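PDB 3TC9: hypothetical hydrolase from Bacteroides thetaiotaomicron, which is of unconfirmed function but, with an immunoglobulin-like IPT/TIG domain and a six-bladed beta-propeller, probably serves as an auxiliary nutrient-binding protein. Local coordinates for residues A329-P334 with F356-N361; E360-R365 with N399-I404. All coordinates share one frame; numbering follows the deposited sequence.

How the contacts relate
Both contacts gather round one turn of the six-bladed propeller, and they show how a single loop can serve two interfaces. Contact 1 stays within one blade: the loop leading into strand 334-341 meets the end of strand 352-358 and the turn after it, and the site is partly buried. Contact 2 is more deeply buried and joins two sheets, since strand 363-367 belongs to the blade of contact 1 and strand 401-407 to the next. E360 and N361 are common to both. Backbone and carboxylate hydrogen bonds dominate contact 1, whereas contact 2 pairs histidine-based polar links with an aliphatic seam. Salt bridges D358-R365 and R359-E402 tie the two together.

Contact 1 of 2, residues A329-P334 with F356-N361; sequences ARMHAP and FCDREN. With EDO (1,2-ethanediol), chain V; EDO (1,2-ethanediol), chain R.
E360 CB lies over one face of the H332 ring, and H332 can be followed outward from its own CB. H332 CB is 3.6 Å from N361 ND2. Chi1 (-169°) sets H332 CG anti to the backbone N, 3.4 Å from E360 CB. H332 CD2 and CE1 are each 3.6 Å from E360 CB, which stands over the ring centre, almost on the normal: a CH-pi contact. H332 ND1 donates to O1 of one ethanediol, which in turn donates to N361 OD1; at the tip, H332 NE2 pairs with O2 of the second ethanediol at 2.7 Å.

The backbone of H332 is also bonded at both N and O. H332 N gives a hydrogen bond of 2.8 Å to the syn lone pair of D358 OD1, and H332 O receives E360 N at 2.9 Å. The other carboxylate oxygen, D358 OD2, takes N361 ND2 at 2.6 Å from above its plane and also R365 in a salt bridge. Deeper in the blade, P334 CB and the selenium of selenomethionine M331 approach the F356 ring obliquely, the latter as a Met-aromatic contact.

D358 is thus a buried carboxylate with both oxygens engaged, which would probably favour its charged form, while the ethanediols, likely from the crystallisation liquor, may mark a polar patch.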
loop_
_atom_site.group_PDB
_atom_site.type_symbol
_atom_site.label_atom_id
_atom_site.label_comp_id
_atom_site.label_asym_id
_atom_site.label_seq_id
_atom_site.Cartn_x
_atom_site.Cartn_y
_atom_site.Cartn_z
ATOM N N ALA B 329 -23.519 15.719 6.154
ATOM C CA ALA B 329 -22.207 16.377 6.260
ATOM C C ALA B 329 -22.315 17.821 5.786
ATOM O O ALA B 329 -23.170 18.130 4.957
ATOM C CB ALA B 329 -21.183 15.635 5.435
ATOM N N ARG B 330 -21.496 18.705 6.346
ATOM C CA ARG B 330 -21.497 20.126 6.003
ATOM C C ARG B 330 -20.107 20.622 5.803
ATOM O O ARG B 330 -19.188 20.217 6.506
ATOM C CB ARG B 330 -22.183 21.004 7.073
ATOM C CG ARG B 330 -23.627 20.640 7.387
ATOM C CD ARG B 330 -24.575 20.992 6.281
ATOM N NE ARG B 330 -25.604 19.965 6.072
ATOM C CZ ARG B 330 -26.731 19.894 6.767
ATOM N NH1 ARG B 330 -26.931 20.701 7.794
ATOM N NH2 ARG B 330 -27.653 18.982 6.463
HETATM N N MSE B 331 -19.968 21.554 4.872
HETATM C CA MSE B 331 -18.689 22.171 4.587
HETATM C C MSE B 331 -18.882 23.671 4.357
HETATM O O MSE B 331 -20.002 24.175 4.363
HETATM C CB MSE B 331 -18.000 21.475 3.401
HETATM C CG MSE B 331 -18.696 21.671 2.077
HETATM SE SE MSE B 331 -18.403 20.115 0.985
HETATM C CE MSE B 331 -19.261 18.661 2.193
ATOM N N HIS B 332 -17.786 24.377 4.230
ATOM C CA HIS B 332 -17.801 25.800 4.036
ATOM C C HIS B 332 -16.654 26.186 3.120
ATOM O O HIS B 332 -15.497 26.278 3.550
ATOM C CB HIS B 332 -17.733 26.519 5.391
ATOM C CG HIS B 332 -18.011 27.989 5.318
ATOM N ND1 HIS B 332 -18.044 28.769 6.458
ATOM C CD2 HIS B 332 -18.221 28.783 4.240
ATOM C CE1 HIS B 332 -18.260 30.006 6.041
ATOM N NE2 HIS B 332 -18.361 30.064 4.715
ATOM N N ALA B 333 -17.006 26.414 1.841
ATOM C CA ALA B 333 -16.145 26.790 0.710
ATOM C C ALA B 333 -15.142 25.663 0.378
ATOM O O ALA B 333 -13.938 25.855 0.567
ATOM C CB ALA B 333 -15.414 28.118 0.981
ATOM N N PRO B 334 -15.580 24.479 -0.104
ATOM C CA PRO B 334 -14.591 23.444 -0.446
ATOM C C PRO B 334 -13.776 23.884 -1.664
ATOM O O PRO B 334 -14.306 24.554 -2.561
ATOM C CB PRO B 334 -15.448 22.222 -0.747
ATOM C CG PRO B 334 -16.778 22.780 -1.206
ATOM C CD PRO B 334 -16.965 24.033 -0.400
ATOM N N PHE B 356 -9.959 16.810 0.599
ATOM C CA PHE B 356 -10.096 18.145 0.024
ATOM C C PHE B 356 -9.963 19.238 1.079
ATOM O O PHE B 356 -10.225 19.007 2.265
ATOM C CB PHE B 356 -11.440 18.285 -0.733
ATOM C CG PHE B 356 -12.676 18.134 0.108
ATOM C CD1 PHE B 356 -13.220 16.875 0.354
ATOM C CD2 PHE B 356 -13.305 19.248 0.658
ATOM C CE1 PHE B 356 -14.388 16.735 1.116
ATOM C CE2 PHE B 356 -14.458 19.102 1.433
ATOM C CZ PHE B 356 -14.989 17.850 1.652
ATOM N N CYS B 357 -9.598 20.441 0.620
ATOM C CA CYS B 357 -9.507 21.622 1.440
ATOM C C CYS B 357 -10.868 22.184 1.658
ATOM O O CYS B 357 -11.601 22.390 0.707
ATOM C CB CYS B 357 -8.599 22.656 0.792
ATOM S SG CYS B 357 -6.873 22.155 0.709
ATOM N N ASP B 358 -11.211 22.432 2.920
ATOM C CA ASP B 358 -12.458 23.080 3.347
ATOM C C ASP B 358 -12.008 24.454 3.847
ATOM O O ASP B 358 -11.686 24.630 5.025
ATOM C CB ASP B 358 -13.161 22.232 4.408
ATOM C CG ASP B 358 -14.637 22.519 4.606
ATOM O OD1 ASP B 358 -15.225 23.225 3.755
ATOM O OD2 ASP B 358 -15.217 21.999 5.596
ATOM N N ARG B 359 -11.840 25.383 2.880
ATOM C CA ARG B 359 -11.263 26.711 3.057
ATOM C C ARG B 359 -11.750 27.465 4.290
ATOM O O ARG B 359 -10.902 27.902 5.074
ATOM C CB ARG B 359 -11.468 27.562 1.807
ATOM C CG ARG B 359 -10.551 28.758 1.706
ATOM C CD ARG B 359 -11.202 29.832 0.870
ATOM N NE ARG B 359 -10.226 30.819 0.412
ATOM C CZ ARG B 359 -10.205 32.093 0.781
ATOM N NH1 ARG B 359 -11.109 32.563 1.633
ATOM N NH2 ARG B 359 -9.270 32.909 0.312
ATOM N N GLU B 360 -13.069 27.652 4.465
ATOM C CA GLU B 360 -13.549 28.507 5.558
ATOM C C GLU B 360 -13.741 27.758 6.867
ATOM O O GLU B 360 -14.098 28.374 7.875
ATOM C CB GLU B 360 -14.825 29.271 5.186
ATOM C CG GLU B 360 -14.686 30.251 4.025
ATOM C CD GLU B 360 -13.684 31.378 4.177
ATOM O OE1 GLU B 360 -13.440 31.843 5.317
ATOM O OE2 GLU B 360 -13.157 31.812 3.131
ATOM N N ASN B 361 -13.473 26.455 6.863
ATOM C CA ASN B 361 -13.478 25.616 8.043
ATOM C C ASN B 361 -12.035 25.373 8.482
ATOM O O ASN B 361 -11.806 24.762 9.540
ATOM C CB ASN B 361 -14.223 24.312 7.774
ATOM C CG ASN B 361 -15.721 24.469 7.884
ATOM O OD1 ASN B 361 -16.239 25.296 8.632
ATOM N ND2 ASN B 361 -16.450 23.665 7.149
HETATM C C1 EDO V . -18.532 27.951 9.643
HETATM O O1 EDO V . -18.428 26.996 8.576
HETATM C C2 EDO V . -19.143 27.291 10.877
HETATM O O2 EDO V . -20.571 27.288 10.769
HETATM C C1 EDO R . -17.943 32.362 1.709
HETATM O O1 EDO R . -18.354 31.016 1.489
HETATM C C2 EDO R . -19.053 33.062 2.477
HETATM O O2 EDO R . -19.130 32.511 3.795
#

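Contact 2 of 2, residues E360-R365 with N399-I404. With EDO (1,2-ethanediol), chain V.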
loop_
_atom_site.group_PDB
_atom_site.type_symbol
_atom_site.label_atom_id
_atom_site.label_comp_id
_atom_site.label_asym_id
_atom_site.label_seq_id
_atom_site.Cartn_x
_atom_site.Cartn_y
_atom_site.Cartn_z
ATOM N N GLU B 360 -13.069 27.652 4.465
ATOM C CA GLU B 360 -13.549 28.507 5.558
ATOM C C GLU B 360 -13.741 27.758 6.867
ATOM O O GLU B 360 -14.098 28.374 7.875
ATOM C CB GLU B 360 -14.825 29.271 5.186
ATOM C CG GLU B 360 -14.686 30.251 4.025
ATOM C CD GLU B 360 -13.684 31.378 4.177
ATOM O OE1 GLU B 360 -13.440 31.843 5.317
ATOM O OE2 GLU B 360 -13.157 31.812 3.131
ATOM N N ASN B 361 -13.473 26.455 6.863
ATOM C CA ASN B 361 -13.478 25.616 8.043
ATOM C C ASN B 361 -12.035 25.373 8.482
ATOM O O ASN B 361 -11.806 24.762 9.540
ATOM C CB ASN B 361 -14.223 24.312 7.774
ATOM C CG ASN B 361 -15.721 24.469 7.884
ATOM O OD1 ASN B 361 -16.239 25.296 8.632
ATOM N ND2 ASN B 361 -16.450 23.665 7.149
ATOM N N HIS B 362 -11.064 25.877 7.664
ATOM C CA HIS B 362 -9.593 25.820 7.875
ATOM C C HIS B 362 -9.085 24.398 8.166
ATOM O O HIS B 362 -8.272 24.181 9.071
ATOM C CB HIS B 362 -9.169 26.781 8.998
ATOM C CG HIS B 362 -9.701 28.156 8.784
ATOM N ND1 HIS B 362 -9.115 29.012 7.887
ATOM C CD2 HIS B 362 -10.794 28.755 9.311
ATOM C CE1 HIS B 362 -9.840 30.118 7.915
ATOM N NE2 HIS B 362 -10.857 30.006 8.762
ATOM N N CYS B 363 -9.541 23.438 7.379
ATOM C CA CYS B 363 -9.145 22.043 7.600
ATOM C C CYS B 363 -9.166 21.228 6.298
ATOM O O CYS B 363 -9.542 21.734 5.232
ATOM C CB CYS B 363 -10.036 21.405 8.668
ATOM S SG CYS B 363 -11.779 21.348 8.226
ATOM N N ILE B 364 -8.689 19.985 6.400
ATOM C CA ILE B 364 -8.675 19.011 5.316
ATOM C C ILE B 364 -9.729 17.986 5.657
ATOM O O ILE B 364 -9.733 17.445 6.773
ATOM C CB ILE B 364 -7.280 18.347 5.057
ATOM C CG1 ILE B 364 -6.103 19.351 4.975
ATOM C CG2 ILE B 364 -7.329 17.420 3.828
ATOM C CD1 ILE B 364 -6.216 20.524 3.876
ATOM N N ARG B 365 -10.619 17.723 4.709
ATOM C CA ARG B 365 -11.696 16.751 4.892
ATOM C C ARG B 365 -11.437 15.517 4.051
ATOM O O ARG B 365 -10.622 15.561 3.143
ATOM C CB ARG B 365 -13.066 17.368 4.536
ATOM C CG ARG B 365 -13.314 18.781 5.086
ATOM C CD ARG B 365 -13.637 18.886 6.563
ATOM N NE ARG B 365 -14.812 18.114 6.971
ATOM C CZ ARG B 365 -16.064 18.548 6.949
ATOM N NH1 ARG B 365 -16.345 19.764 6.507
ATOM N NH2 ARG B 365 -17.046 17.769 7.364
ATOM N N ASN B 399 -4.895 28.442 7.708
ATOM C CA ASN B 399 -5.642 29.677 7.553
ATOM C C ASN B 399 -5.969 29.820 6.076
ATOM O O ASN B 399 -5.154 30.280 5.288
ATOM C CB ASN B 399 -4.879 30.869 8.110
ATOM C CG ASN B 399 -5.740 32.066 8.326
ATOM O OD1 ASN B 399 -6.870 32.160 7.829
ATOM N ND2 ASN B 399 -5.188 33.036 9.040
ATOM N N HIS B 400 -7.174 29.364 5.716
ATOM C CA HIS B 400 -7.742 29.322 4.368
ATOM C C HIS B 400 -6.923 28.380 3.479
ATOM O O HIS B 400 -6.311 28.855 2.519
ATOM C CB HIS B 400 -7.850 30.735 3.759
ATOM C CG HIS B 400 -8.926 31.589 4.357
ATOM N ND1 HIS B 400 -8.766 32.948 4.488
ATOM C CD2 HIS B 400 -10.153 31.246 4.821
ATOM C CE1 HIS B 400 -9.905 33.398 4.992
ATOM N NE2 HIS B 400 -10.765 32.407 5.220
ATOM N N PRO B 401 -6.843 27.054 3.800
ATOM C CA PRO B 401 -6.152 26.119 2.878
ATOM C C PRO B 401 -6.914 26.046 1.542
ATOM O O PRO B 401 -8.148 26.037 1.551
ATOM C CB PRO B 401 -6.184 24.784 3.643
ATOM C CG PRO B 401 -7.384 24.865 4.488
ATOM C CD PRO B 401 -7.516 26.318 4.895
ATOM N N GLU B 402 -6.206 26.053 0.393
ATOM C CA GLU B 402 -6.891 26.048 -0.895
ATOM C C GLU B 402 -6.441 24.920 -1.799
ATOM O O GLU B 402 -7.277 24.121 -2.197
ATOM C CB GLU B 402 -6.730 27.393 -1.603
ATOM C CG GLU B 402 -7.466 28.519 -0.905
ATOM C CD GLU B 402 -7.090 29.940 -1.277
ATOM O OE1 GLU B 402 -5.944 30.174 -1.723
ATOM O OE2 GLU B 402 -7.939 30.834 -1.072
ATOM N N GLY B 403 -5.153 24.857 -2.135
ATOM C CA GLY B 403 -4.622 23.803 -2.998
ATOM C C GLY B 403 -4.185 22.606 -2.182
ATOM O O GLY B 403 -3.798 22.743 -1.019
ATOM N N ILE B 404 -4.248 21.417 -2.777
ATOM C CA ILE B 404 -3.827 20.179 -2.113
ATOM C C ILE B 404 -3.440 19.156 -3.162
ATOM O O ILE B 404 -4.133 18.998 -4.180
ATOM C CB ILE B 404 -4.911 19.603 -1.129
ATOM C CG1 ILE B 404 -4.326 18.455 -0.225
ATOM C CG2 ILE B 404 -6.175 19.155 -1.869
ATOM C CD1 ILE B 404 -5.335 17.802 0.800
HETATM C C1 EDO V . -18.532 27.951 9.643
HETATM O O1 EDO V . -18.428 26.996 8.576
HETATM C C2 EDO V . -19.143 27.291 10.877
HETATM O O2 EDO V . -20.571 27.288 10.769
#
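H362 and H400 are the nearest backbone partners across this contact, their CA atoms 5.3 Å apart, at the point where two loops lead into strands 363-365 and 401-404. The short strand axes approach to 8.2 Å at their closest, at 48° to one another. H362 and C363 both face D358 in a G1 beta bulge.

The side chains of H362 and H400 run alongside each other in the same direction. Their rings form an oblique pair, planes 32° apart, with H362 CE1 3.3 Å from H400 CD2. H362 ND1 accepts a hydrogen bond from H400 N at 2.9 Å, the donor lying close to the ring plane. From the tip of its own ring, H400 NE2 donates to E360 OE1 at 2.7 Å, arriving from above the carboxylate plane. The bend at chi2 (-60°) sets E360 CD, and E419 engages H400 ND1. An alanine in place of H400 would probably leave E360 OE1 and E419 without their shared imidazole partner and H362 CE1 without the packing of the neighbouring ring.

Farther along, P401 CD packs on H362 CA at 3.7 Å, and I364 meets I404 tip to tip, I364 CG2 to I404 CD1, at 3.6 Å. Around this aliphatic seam, C357 of strand 352-358 touches I364, P401 and I404, as does I415 of strand 412-417; the contact lies between the sheets of two adjacent propeller blades.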